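Aminotransferase (Neisseria meningitidis Z2491, PDB 3JTX) probably catalyses the pyridoxal-phosphate-dependent transfer of an amino group between an amino acid and a 2-oxo acid. Local coordinates at residues I24-G29 / K348-V353; K46-A51 / Q283-A288; P96-R101 / S276-P281; K167-V172 / Y200-A205. All coordinates share one frame; numbering follows the deposited sequence.

Interaction 1 (I24-G29 / K348-V353)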
loop_
_atom_site.group_PDB
_atom_site.type_symbol
_atom_site.label_atom_id
_atom_site.label_comp_id
_atom_site.label_asym_id
_atom_site.label_seq_id
_atom_site.Cartn_x
_atom_site.Cartn_y
_atom_site.Cartn_z
ATOM N N ILE A 24 22.441 -3.866 30.777
ATOM C CA ILE A 24 23.679 -4.574 30.469
ATOM C C ILE A 24 24.313 -3.755 29.358
ATOM O O ILE A 24 23.703 -3.529 28.304
ATOM C CB ILE A 24 23.448 -6.023 29.978
ATOM C CG1 ILE A 24 22.671 -6.864 31.012
ATOM C CG2 ILE A 24 24.773 -6.692 29.664
ATOM C CD1 ILE A 24 21.877 -8.076 30.378
ATOM N N SER A 25 25.521 -3.268 29.614
ATOM C CA SER A 25 26.245 -2.476 28.618
ATOM C C SER A 25 27.265 -3.351 27.899
ATOM O O SER A 25 27.789 -4.318 28.467
ATOM C CB SER A 25 26.920 -1.256 29.264
ATOM O OG SER A 25 26.132 -0.092 29.042
ATOM N N ALA A 26 27.499 -3.032 26.634
ATOM C CA ALA A 26 28.554 -3.675 25.856
ATOM C C ALA A 26 29.881 -3.046 26.298
ATOM O O ALA A 26 29.893 -1.905 26.766
ATOM C CB ALA A 26 28.332 -3.426 24.381
ATOM N N PRO A 27 30.996 -3.764 26.124
ATOM C CA PRO A 27 32.278 -3.202 26.561
ATOM C C PRO A 27 32.617 -1.860 25.917
ATOM O O PRO A 27 32.250 -1.602 24.785
ATOM C CB PRO A 27 33.293 -4.274 26.136
ATOM C CG PRO A 27 32.473 -5.536 25.987
ATOM C CD PRO A 27 31.172 -5.064 25.450
ATOM N N GLU A 28 33.334 -1.023 26.654
ATOM C CA GLU A 28 33.833 0.231 26.126
ATOM C C GLU A 28 34.682 -0.024 24.890
ATOM O O GLU A 28 35.508 -0.936 24.882
ATOM C CB GLU A 28 34.690 0.915 27.181
ATOM C CG GLU A 28 35.434 2.160 26.706
ATOM C CD GLU A 28 36.358 2.688 27.781
ATOM O OE1 GLU A 28 37.531 2.246 27.876
ATOM O OE2 GLU A 28 35.899 3.552 28.553
ATOM N N GLY A 29 34.470 0.782 23.860
ATOM C CA GLY A 29 35.341 0.797 22.690
ATOM C C GLY A 29 35.115 -0.350 21.729
ATOM O O GLY A 29 35.947 -0.608 20.861
ATOM N N LYS A 348 29.892 -9.388 26.639
ATOM C CA LYS A 348 31.315 -9.718 26.464
ATOM C C LYS A 348 31.911 -9.228 25.141
ATOM O O LYS A 348 33.108 -9.005 25.074
ATOM C CB LYS A 348 31.549 -11.223 26.549
ATOM C CG LYS A 348 31.114 -11.882 27.842
ATOM C CD LYS A 348 32.060 -11.609 28.980
ATOM C CE LYS A 348 31.598 -12.291 30.272
ATOM N NZ LYS A 348 31.084 -13.700 30.095
ATOM N N ALA A 349 31.098 -9.098 24.092
ATOM C CA ALA A 349 31.633 -8.848 22.733
ATOM C C ALA A 349 30.867 -7.820 21.909
ATOM O O ALA A 349 31.204 -7.577 20.744
ATOM C CB ALA A 349 31.715 -10.161 21.970
ATOM N N ALA A 350 29.845 -7.207 22.504
ATOM C CA ALA A 350 28.961 -6.290 21.798
ATOM C C ALA A 350 28.275 -6.952 20.616
ATOM O O ALA A 350 27.880 -6.270 19.679
ATOM C CB ALA A 350 29.733 -5.005 21.338
ATOM N N ILE A 351 28.144 -8.280 20.633
ATOM C CA ILE A 351 27.526 -8.978 19.499
ATOM C C ILE A 351 26.031 -9.126 19.758
ATOM O O ILE A 351 25.625 -9.624 20.808
ATOM C CB ILE A 351 28.158 -10.371 19.234
ATOM C CG1 ILE A 351 29.643 -10.254 18.823
ATOM C CG2 ILE A 351 27.351 -11.115 18.139
ATOM C CD1 ILE A 351 30.423 -11.601 18.882
ATOM N N GLN A 352 25.224 -8.719 18.784
ATOM C CA GLN A 352 23.771 -8.784 18.861
ATOM C C GLN A 352 23.210 -9.970 18.033
ATOM O O GLN A 352 23.290 -9.982 16.791
ATOM C CB GLN A 352 23.166 -7.467 18.364
ATOM C CG GLN A 352 23.604 -6.216 19.140
ATOM C CD GLN A 352 23.183 -4.919 18.446
ATOM O OE1 GLN A 352 23.722 -4.555 17.404
ATOM N NE2 GLN A 352 22.213 -4.231 19.021
ATOM N N VAL A 353 22.662 -10.961 18.732
ATOM C CA VAL A 353 21.900 -12.049 18.099
ATOM C C VAL A 353 20.487 -12.069 18.669
ATOM O O VAL A 353 20.241 -11.505 19.728
ATOM C CB VAL A 353 22.575 -13.437 18.271
ATOM C CG1 VAL A 353 23.999 -13.398 17.721
ATOM C CG2 VAL A 353 22.563 -13.904 19.734
#
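Pro27 and Ala26 of the loop 24-29 rest on the end of helix 338-349, where Lys348 and Ala350 receive them. The pyrrolidine of Pro27 can be followed round its ring. CB, although the CA-CB bond points at the helix end, stands back, 4.9 Å from Lys348 O. CG carries the ring forward and makes the close approach, 3.6 Å from Lys348 O and almost as near the carbonyl carbon, so it meets the C=O bond from the side. CD, the carbon bonded to the proline nitrogen, lies nearest the amide of Ala350, two residues on, 3.9 Å from Ala350 N; its distance to Ala350 CB is a looser 4.4 Å. CG and CD together thus reach from Lys348 to Ala350. Beside them the two alanine methyls touch, Ala26 CB to Ala350 CB at 3.7 Å. No hydrogen bond links the two segments, and the contact is van der Waals packing of modest area near the surface. Polar links lie just outside the two segments: Ile24 O accepts a bond from Trp346 NE1, and the side chain of Ala26 also lies on Trp346. The CA-CB bond of Lys348 points away from the loop, and NZ bonds to Asn344 OD1. Ala350 has positive phi (59°), the left-handed residue at which the chain leaves the helix and swings into strand 351-352. That short strand pairs in parallel with strand 33-34, and the arrangement, an N-terminal loop lying on the C-terminal part of the chain, is consistent with the small domain of fold-type I pyridoxal-phosphate enzymes.

Interaction 2 (K46-A51 / Q283-A288)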
loop_
_atom_site.group_PDB
_atom_site.type_symbol
_atom_site.label_atom_id
_atom_site.label_comp_id
_atom_site.label_asym_id
_atom_site.label_seq_id
_atom_site.Cartn_x
_atom_site.Cartn_y
_atom_site.Cartn_z
ATOM N N LYS A 46 23.476 -0.852 -9.874
ATOM C CA LYS A 46 23.308 0.211 -10.846
ATOM C C LYS A 46 22.311 -0.121 -11.958
ATOM O O LYS A 46 21.658 0.778 -12.468
ATOM C CB LYS A 46 24.671 0.579 -11.451
ATOM C CG LYS A 46 24.649 1.693 -12.490
ATOM C CD LYS A 46 26.076 2.191 -12.814
ATOM C CE LYS A 46 26.194 2.714 -14.248
ATOM N NZ LYS A 46 25.290 3.860 -14.494
ATOM N N VAL A 47 22.196 -1.391 -12.347
ATOM C CA VAL A 47 21.248 -1.762 -13.406
ATOM C C VAL A 47 19.804 -1.328 -13.050
ATOM O O VAL A 47 19.039 -0.924 -13.923
ATOM C CB VAL A 47 21.295 -3.276 -13.753
ATOM C CG1 VAL A 47 20.783 -4.150 -12.603
ATOM C CG2 VAL A 47 20.502 -3.551 -15.016
ATOM N N ILE A 48 19.463 -1.389 -11.764
ATOM C CA ILE A 48 18.139 -1.006 -11.281
ATOM C C ILE A 48 18.005 0.529 -11.202
ATOM O O ILE A 48 17.014 1.104 -11.681
ATOM C CB ILE A 48 17.828 -1.663 -9.906
ATOM C CG1 ILE A 48 17.866 -3.196 -10.010
ATOM C CG2 ILE A 48 16.452 -1.211 -9.363
ATOM C CD1 ILE A 48 17.603 -3.951 -8.663
ATOM N N THR A 49 18.999 1.196 -10.613
ATOM C CA THR A 49 18.905 2.641 -10.412
ATOM C C THR A 49 18.957 3.377 -11.749
ATOM O O THR A 49 18.248 4.356 -11.940
ATOM C CB THR A 49 19.967 3.175 -9.409
ATOM O OG1 THR A 49 21.270 2.798 -9.840
ATOM C CG2 THR A 49 19.736 2.596 -8.019
ATOM N N ASP A 50 19.745 2.859 -12.692
ATOM C CA ASP A 50 19.764 3.377 -14.059
ATOM C C ASP A 50 18.377 3.391 -14.724
ATOM O O ASP A 50 18.001 4.395 -15.329
ATOM C CB ASP A 50 20.692 2.533 -14.949
ATOM C CG ASP A 50 22.166 2.896 -14.810
ATOM O OD1 ASP A 50 22.495 3.901 -14.142
ATOM O OD2 ASP A 50 22.999 2.165 -15.401
ATOM N N ALA A 51 17.652 2.270 -14.628
ATOM C CA ALA A 51 16.321 2.119 -15.252
ATOM C C ALA A 51 15.280 3.040 -14.609
ATOM O O ALA A 51 14.415 3.603 -15.298
ATOM C CB ALA A 51 15.846 0.658 -15.170
ATOM N N GLN A 283 8.044 0.270 -11.694
ATOM C CA GLN A 283 7.827 -0.846 -12.602
ATOM C C GLN A 283 8.996 -1.032 -13.586
ATOM O O GLN A 283 9.433 -2.157 -13.837
ATOM C CB GLN A 283 6.531 -0.688 -13.392
ATOM C CG GLN A 283 5.250 -0.721 -12.542
ATOM C CD GLN A 283 4.016 -0.876 -13.418
ATOM O OE1 GLN A 283 3.952 -1.786 -14.254
ATOM N NE2 GLN A 283 3.023 0.003 -13.222
ATOM N N ARG A 284 9.503 0.075 -14.121
ATOM C CA ARG A 284 10.630 0.020 -15.052
ATOM C C ARG A 284 11.908 -0.518 -14.373
ATOM O O ARG A 284 12.626 -1.348 -14.938
ATOM C CB ARG A 284 10.902 1.396 -15.660
ATOM C CG ARG A 284 9.717 2.004 -16.406
ATOM C CD ARG A 284 9.582 1.502 -17.810
ATOM N NE ARG A 284 8.430 2.121 -18.457
ATOM C CZ ARG A 284 7.671 1.538 -19.376
ATOM N NH1 ARG A 284 7.933 0.301 -19.799
ATOM N NH2 ARG A 284 6.631 2.192 -19.869
ATOM N N ALA A 285 12.193 -0.001 -13.184
ATOM C CA ALA A 285 13.331 -0.449 -12.388
ATOM C C ALA A 285 13.188 -1.937 -12.070
ATOM O O ALA A 285 14.176 -2.680 -12.065
ATOM C CB ALA A 285 13.416 0.382 -11.102
ATOM N N SER A 286 11.951 -2.378 -11.843
ATOM C CA SER A 286 11.666 -3.769 -11.499
ATOM C C SER A 286 11.848 -4.708 -12.687
ATOM O O SER A 286 12.405 -5.794 -12.533
ATOM C CB SER A 286 10.248 -3.903 -10.920
ATOM O OG SER A 286 10.099 -3.059 -9.774
ATOM N N ILE A 287 11.399 -4.287 -13.867
ATOM C CA ILE A 287 11.671 -5.032 -15.105
ATOM C C ILE A 287 13.182 -5.241 -15.268
ATOM O O ILE A 287 13.652 -6.374 -15.489
ATOM C CB ILE A 287 11.099 -4.305 -16.344
ATOM C CG1 ILE A 287 9.571 -4.369 -16.353
ATOM C CG2 ILE A 287 11.626 -4.946 -17.647
ATOM C CD1 ILE A 287 8.899 -3.348 -17.297
ATOM N N ALA A 288 13.944 -4.160 -15.113
ATOM C CA ALA A 288 15.407 -4.230 -15.177
ATOM C C ALA A 288 15.971 -5.231 -14.168
ATOM O O ALA A 288 16.898 -5.982 -14.490
ATOM C CB ALA A 288 16.030 -2.844 -14.952
#
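Ile48 meets Ala285 through its CG2 branch: with CG1 anti to the carbonyl carbon (chi1 -60°), CG2 is left anti to the backbone N and lies 3.8 Å from Ala285 CB. On the other helix Arg284 bends at chi2 (-83°), turning CD aside, while its CB stays near Ala51 O. The motif is a tight, nearly antiparallel helix pair lined with alanines. The segments 46-51 and 283-288 run at 150° to each other, and their axes approach to 7.8 Å, close enough for methyl groups to meet the opposite backbone directly. Ala285 CB rests 3.7 Å from Ile48 O, and Ala51 CB lies against the backbone of Arg284 and Ala285. No hydrogen bond crosses between the segments; the contact is van der Waals packing. The guanidinium of Arg284 leads away to salt bridges with Glu58 and Glu70, while Lys46 NZ bridges to Asp50 along its own helix, 2.8 Å from OD1 and on that oxygen's syn lone pair. Thr49, turned away from helix 280-291, packs on Leu56 of the second subunit, so the far side of helix 46-54 also touches the dimer partner. The methyls of Ala51 and Ala288 meet, CB to CB at 3.5 Å, and Ala288 CB also sits 3.7 Å from Val47 O.

Interaction 3 (P96-R101 / S276-P281)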
loop_
_atom_site.group_PDB
_atom_site.type_symbol
_atom_site.label_atom_id
_atom_site.label_comp_id
_atom_site.label_asym_id
_atom_site.label_seq_id
_atom_site.Cartn_x
_atom_site.Cartn_y
_atom_site.Cartn_z
ATOM N N PRO A 96 1.739 -7.527 -9.954
ATOM C CA PRO A 96 2.786 -6.870 -9.169
ATOM C C PRO A 96 2.272 -6.361 -7.819
ATOM O O PRO A 96 1.093 -5.970 -7.685
ATOM C CB PRO A 96 3.210 -5.702 -10.064
ATOM C CG PRO A 96 2.034 -5.430 -10.934
ATOM C CD PRO A 96 1.215 -6.675 -11.036
ATOM N N VAL A 97 3.156 -6.330 -6.825
ATOM C CA VAL A 97 2.789 -5.850 -5.495
ATOM C C VAL A 97 3.873 -4.920 -4.943
ATOM O O VAL A 97 5.027 -4.996 -5.347
ATOM C CB VAL A 97 2.556 -7.021 -4.522
ATOM C CG1 VAL A 97 1.377 -7.903 -4.997
ATOM C CG2 VAL A 97 3.835 -7.862 -4.352
ATOM N N LEU A 98 3.500 -4.048 -4.014
ATOM C CA LEU A 98 4.402 -3.002 -3.516
ATOM C C LEU A 98 5.184 -3.522 -2.303
ATOM O O LEU A 98 5.057 -2.996 -1.180
ATOM C CB LEU A 98 3.618 -1.721 -3.180
ATOM C CG LEU A 98 2.634 -1.266 -4.286
ATOM C CD1 LEU A 98 1.981 0.078 -3.926
ATOM C CD2 LEU A 98 3.342 -1.181 -5.662
ATOM N N GLY A 99 5.960 -4.571 -2.551
ATOM C CA GLY A 99 6.568 -5.369 -1.489
ATOM C C GLY A 99 5.630 -6.472 -1.053
ATOM O O GLY A 99 4.398 -6.325 -1.134
ATOM N N SER A 100 6.188 -7.597 -0.598
ATOM C CA SER A 100 5.342 -8.716 -0.184
ATOM C C SER A 100 4.533 -8.386 1.077
ATOM O O SER A 100 3.460 -8.962 1.279
ATOM C CB SER A 100 6.159 -10.006 0.014
ATOM O OG SER A 100 7.053 -9.906 1.110
ATOM N N ARG A 101 5.018 -7.479 1.933
ATOM C CA ARG A 101 4.279 -7.169 3.174
ATOM C C ARG A 101 2.826 -6.748 2.906
ATOM O O ARG A 101 1.890 -7.382 3.409
ATOM C CB ARG A 101 4.984 -6.075 3.984
ATOM C CG ARG A 101 4.216 -5.673 5.255
ATOM C CD ARG A 101 5.048 -4.786 6.180
ATOM N NE ARG A 101 6.172 -5.564 6.680
ATOM C CZ ARG A 101 6.445 -5.797 7.958
ATOM N NH1 ARG A 101 5.729 -5.252 8.944
ATOM N NH2 ARG A 101 7.479 -6.576 8.247
ATOM N N SER A 276 -2.955 0.070 -4.301
ATOM C CA SER A 276 -1.637 -0.563 -4.349
ATOM C C SER A 276 -1.079 -0.737 -5.776
ATOM O O SER A 276 -0.405 -1.709 -6.080
ATOM C CB SER A 276 -1.667 -1.884 -3.573
ATOM O OG SER A 276 -2.845 -2.664 -3.833
ATOM N N ALA A 277 -1.343 0.249 -6.624
ATOM C CA ALA A 277 -0.810 0.331 -7.973
ATOM C C ALA A 277 0.641 0.831 -7.918
ATOM O O ALA A 277 0.975 1.690 -7.095
ATOM C CB ALA A 277 -1.680 1.295 -8.810
HETATM N N MSE A 278 1.499 0.287 -8.773
HETATM C CA MSE A 278 2.945 0.579 -8.720
HETATM C C MSE A 278 3.373 1.737 -9.622
HETATM O O MSE A 278 3.150 1.699 -10.830
HETATM C CB MSE A 278 3.725 -0.665 -9.124
HETATM C CG MSE A 278 5.229 -0.573 -8.885
HETATM SE SE MSE A 278 6.157 -2.193 -9.375
HETATM C CE MSE A 278 5.552 -3.281 -7.853
ATOM N N SER A 279 4.021 2.752 -9.028
ATOM C CA SER A 279 4.692 3.812 -9.788
ATOM C C SER A 279 5.338 3.285 -11.070
ATOM O O SER A 279 6.108 2.333 -11.025
ATOM C CB SER A 279 5.774 4.416 -8.879
ATOM O OG SER A 279 6.515 5.402 -9.537
ATOM N N ILE A 280 5.071 3.904 -12.218
ATOM C CA ILE A 280 5.624 3.368 -13.459
ATOM C C ILE A 280 7.172 3.311 -13.428
ATOM O O ILE A 280 7.750 2.279 -13.795
ATOM C CB ILE A 280 5.059 4.066 -14.717
ATOM C CG1 ILE A 280 3.557 3.731 -14.836
ATOM C CG2 ILE A 280 5.773 3.547 -15.963
ATOM C CD1 ILE A 280 2.781 4.538 -15.856
ATOM N N PRO A 281 7.844 4.386 -12.978
ATOM C CA PRO A 281 9.311 4.255 -12.842
ATOM C C PRO A 281 9.776 3.103 -11.947
ATOM O O PRO A 281 10.815 2.493 -12.229
ATOM C CB PRO A 281 9.732 5.609 -12.274
ATOM C CG PRO A 281 8.698 6.562 -12.826
ATOM C CD PRO A 281 7.402 5.773 -12.760
HETATM O O HOH W 1 1.115 -3.130 -7.894
#
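Leu98 and Met278, a selenomethionine, lie alongside one another, running opposite ways, with Leu98 CD2 3.5 Å from Met278 CB. The other branch of Leu98, CD1, lies over the Ser276 peptide, and CG stands 3.6 Å from Ser276 O. Met278 reaches back: CG is anti to the backbone N (chi1 -170°), and a bend at chi3 (-73°) brings CE to 3.1 Å from Val97 O and 4.0 Å from Pro96 CB. A water lies within hydrogen-bonding distance of both Pro96 O and Ser276 O, 2.8 Å from each. In the next shell, Leu71 of helix 69-82 covers Pro96 and Met278 alike. Leu98 N bonds to Glu102 OE2, and Ser276 OG to His274 ND1. Leu98 is also the centre of an inverse gamma turn, after which Gly99 takes the N-cap of helix 100-111. There Ser100 N and Arg101 N bind the phosphate oxygens of the pyridoxal-phosphate lysine at position 245, so the packed turn leads straight into the cofactor's phosphate site. Across the contact itself no direct hydrogen bond forms. Methyl and methylene groups lie against carbonyl oxygens, and the water may link the backbones, which implies van der Waals packing of hydrocarbon against both side chains and backbone carbonyls.

Interaction 4 (K167-V172 / Y200-A205)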
loop_
_atom_site.group_PDB
_atom_site.type_symbol
_atom_site.label_atom_id
_atom_site.label_comp_id
_atom_site.label_asym_id
_atom_site.label_seq_id
_atom_site.Cartn_x
_atom_site.Cartn_y
_atom_site.Cartn_z
ATOM N N LYS A 167 -10.997 -27.959 9.771
ATOM C CA LYS A 167 -12.286 -27.740 9.124
ATOM C C LYS A 167 -12.660 -26.258 8.993
ATOM O O LYS A 167 -13.444 -25.915 8.115
ATOM C CB LYS A 167 -13.388 -28.505 9.842
ATOM C CG LYS A 167 -13.326 -30.012 9.625
ATOM C CD LYS A 167 -14.372 -30.739 10.471
ATOM C CE LYS A 167 -14.446 -32.220 10.109
ATOM N NZ LYS A 167 -15.526 -32.934 10.846
ATOM N N ARG A 168 -12.089 -25.406 9.854
ATOM C CA ARG A 168 -12.302 -23.959 9.823
ATOM C C ARG A 168 -11.140 -23.187 9.170
ATOM O O ARG A 168 -11.142 -21.959 9.203
ATOM C CB ARG A 168 -12.436 -23.399 11.256
ATOM C CG ARG A 168 -13.509 -24.003 12.101
ATOM C CD ARG A 168 -13.708 -23.232 13.419
ATOM N NE ARG A 168 -12.728 -23.602 14.439
ATOM C CZ ARG A 168 -11.810 -22.794 14.965
ATOM N NH1 ARG A 168 -11.696 -21.531 14.582
ATOM N NH2 ARG A 168 -10.991 -23.264 15.892
ATOM N N THR A 169 -10.136 -23.885 8.638
ATOM C CA THR A 169 -8.922 -23.221 8.165
ATOM C C THR A 169 -9.088 -22.702 6.744
ATOM O O THR A 169 -9.367 -23.467 5.820
ATOM C CB THR A 169 -7.695 -24.149 8.261
ATOM O OG1 THR A 169 -7.429 -24.429 9.639
ATOM C CG2 THR A 169 -6.444 -23.501 7.621
ATOM N N LYS A 170 -8.878 -21.398 6.563
ATOM C CA LYS A 170 -9.097 -20.749 5.273
ATOM C C LYS A 170 -7.814 -20.561 4.486
ATOM O O LYS A 170 -7.840 -20.433 3.260
ATOM C CB LYS A 170 -9.768 -19.378 5.478
ATOM C CG LYS A 170 -11.062 -19.412 6.315
ATOM C CD LYS A 170 -12.156 -20.266 5.680
ATOM C CE LYS A 170 -13.328 -20.471 6.631
ATOM N NZ LYS A 170 -14.288 -21.513 6.134
ATOM N N LEU A 171 -6.686 -20.512 5.188
ATOM C CA LEU A 171 -5.405 -20.253 4.552
ATOM C C LEU A 171 -4.301 -20.858 5.406
ATOM O O LEU A 171 -4.409 -20.913 6.630
ATOM C CB LEU A 171 -5.186 -18.743 4.382
ATOM C CG LEU A 171 -3.944 -18.268 3.630
ATOM C CD1 LEU A 171 -4.240 -17.071 2.739
ATOM C CD2 LEU A 171 -2.802 -17.953 4.617
ATOM N N VAL A 172 -3.269 -21.362 4.739
ATOM C CA VAL A 172 -2.077 -21.853 5.400
ATOM C C VAL A 172 -0.899 -21.087 4.822
ATOM O O VAL A 172 -0.799 -20.942 3.602
ATOM C CB VAL A 172 -1.938 -23.362 5.133
ATOM C CG1 VAL A 172 -0.572 -23.862 5.464
ATOM C CG2 VAL A 172 -3.032 -24.139 5.908
ATOM N N TYR A 200 -9.265 -30.403 2.988
ATOM C CA TYR A 200 -9.907 -29.303 3.734
ATOM C C TYR A 200 -10.179 -28.026 2.943
ATOM O O TYR A 200 -10.958 -27.195 3.399
ATOM C CB TYR A 200 -9.077 -28.949 4.967
ATOM C CG TYR A 200 -9.008 -30.054 5.978
ATOM C CD1 TYR A 200 -10.159 -30.496 6.624
ATOM C CD2 TYR A 200 -7.802 -30.652 6.300
ATOM C CE1 TYR A 200 -10.109 -31.501 7.549
ATOM C CE2 TYR A 200 -7.735 -31.667 7.245
ATOM C CZ TYR A 200 -8.902 -32.088 7.863
ATOM O OH TYR A 200 -8.878 -33.094 8.794
ATOM N N GLY A 201 -9.536 -27.840 1.792
ATOM C CA GLY A 201 -9.899 -26.752 0.876
ATOM C C GLY A 201 -9.379 -25.340 1.144
ATOM O O GLY A 201 -9.859 -24.380 0.526
ATOM N N PHE A 202 -8.399 -25.194 2.033
ATOM C CA PHE A 202 -7.786 -23.889 2.300
ATOM C C PHE A 202 -6.915 -23.432 1.112
ATOM O O PHE A 202 -6.555 -24.227 0.254
ATOM C CB PHE A 202 -6.915 -23.925 3.563
ATOM C CG PHE A 202 -5.903 -25.041 3.575
ATOM C CD1 PHE A 202 -4.712 -24.928 2.874
ATOM C CD2 PHE A 202 -6.137 -26.206 4.308
ATOM C CE1 PHE A 202 -3.776 -25.965 2.892
ATOM C CE2 PHE A 202 -5.213 -27.237 4.329
ATOM C CZ PHE A 202 -4.027 -27.114 3.615
ATOM N N ILE A 203 -6.576 -22.144 1.115
ATOM C CA ILE A 203 -5.672 -21.538 0.158
ATOM C C ILE A 203 -4.282 -21.666 0.730
ATOM O O ILE A 203 -4.113 -21.572 1.942
ATOM C CB ILE A 203 -6.025 -20.037 -0.027
ATOM C CG1 ILE A 203 -7.367 -19.915 -0.739
ATOM C CG2 ILE A 203 -4.939 -19.284 -0.787
ATOM C CD1 ILE A 203 -8.034 -18.549 -0.554
ATOM N N ILE A 204 -3.290 -21.907 -0.119
ATOM C CA ILE A 204 -1.881 -21.902 0.321
ATOM C C ILE A 204 -1.198 -20.619 -0.133
ATOM O O ILE A 204 -1.261 -20.267 -1.319
ATOM C CB ILE A 204 -1.099 -23.116 -0.253
ATOM C CG1 ILE A 204 -1.643 -24.415 0.348
ATOM C CG2 ILE A 204 0.406 -22.977 0.041
ATOM C CD1 ILE A 204 -1.190 -25.688 -0.404
ATOM N N ALA A 205 -0.589 -19.904 0.817
ATOM C CA ALA A 205 0.184 -18.711 0.539
ATOM C C ALA A 205 1.640 -19.015 0.898
ATOM O O ALA A 205 1.965 -19.277 2.072
ATOM C CB ALA A 205 -0.366 -17.492 1.347
HETATM O O HOH W 2 -11.279 -24.403 4.002
#
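Leu171 and Val172 pair in parallel with Ile203 and Ile204, the two short strands running at 26° with three backbone hydrogen bonds: Ile203 N to Lys170 O, Val172 N to Ile203 O (2.9 Å) and Ala205 N to Val172 O. Phe202 leads into the second strand. Its CG lies between the backbone N and the carbonyl carbon (chi1 52°), and the ring presents one face to Val172, whose CG2 stands over its centre, 3.6 Å from the centroid, in a CH-pi contact. Phe202 CB meanwhile presses on Thr169 O at 3.4 Å. On the other side of the sheet Leu171 CD2 meets Ala205 CB at 4.1 Å, and Phe107 of helix 100-111 covers Leu171 and Ile203. Before the strands converge, a water joins the backbones, 2.8 Å from Thr169 O and 2.9 Å from Tyr200 O. Lys167 CG lies 4.1 Å from Tyr200 CE1, and Trp166 stacks on the Tyr200 ring. This is the strand pairing of a beta-alpha-beta crossover through helix 187-200, within the seven-stranded mixed sheet of the aminotransferase large domain.

In the fold
From the N terminus, the chain passes through 24-29, 46-51, 96-101 and 167-172, opening four loops that close in reverse order. Interaction 4 closes first, at 200-205, a local crossover in the central sheet. Interaction 3 follows at 276-281, joining the edge strand 94-97 of that sheet to the turn before helix 280-291. Interaction 2 closes next on this helix, bringing in helix 46-54; Gln283 NE2 probably bonds to Met278 O, so interactions 2 and 3 touch. Interaction 1 encloses them all, joining the early loop to the C-terminal region. None cross. Interactions 1 and 4 lie on opposite sides of the chain's centre, their centres 45 Å apart.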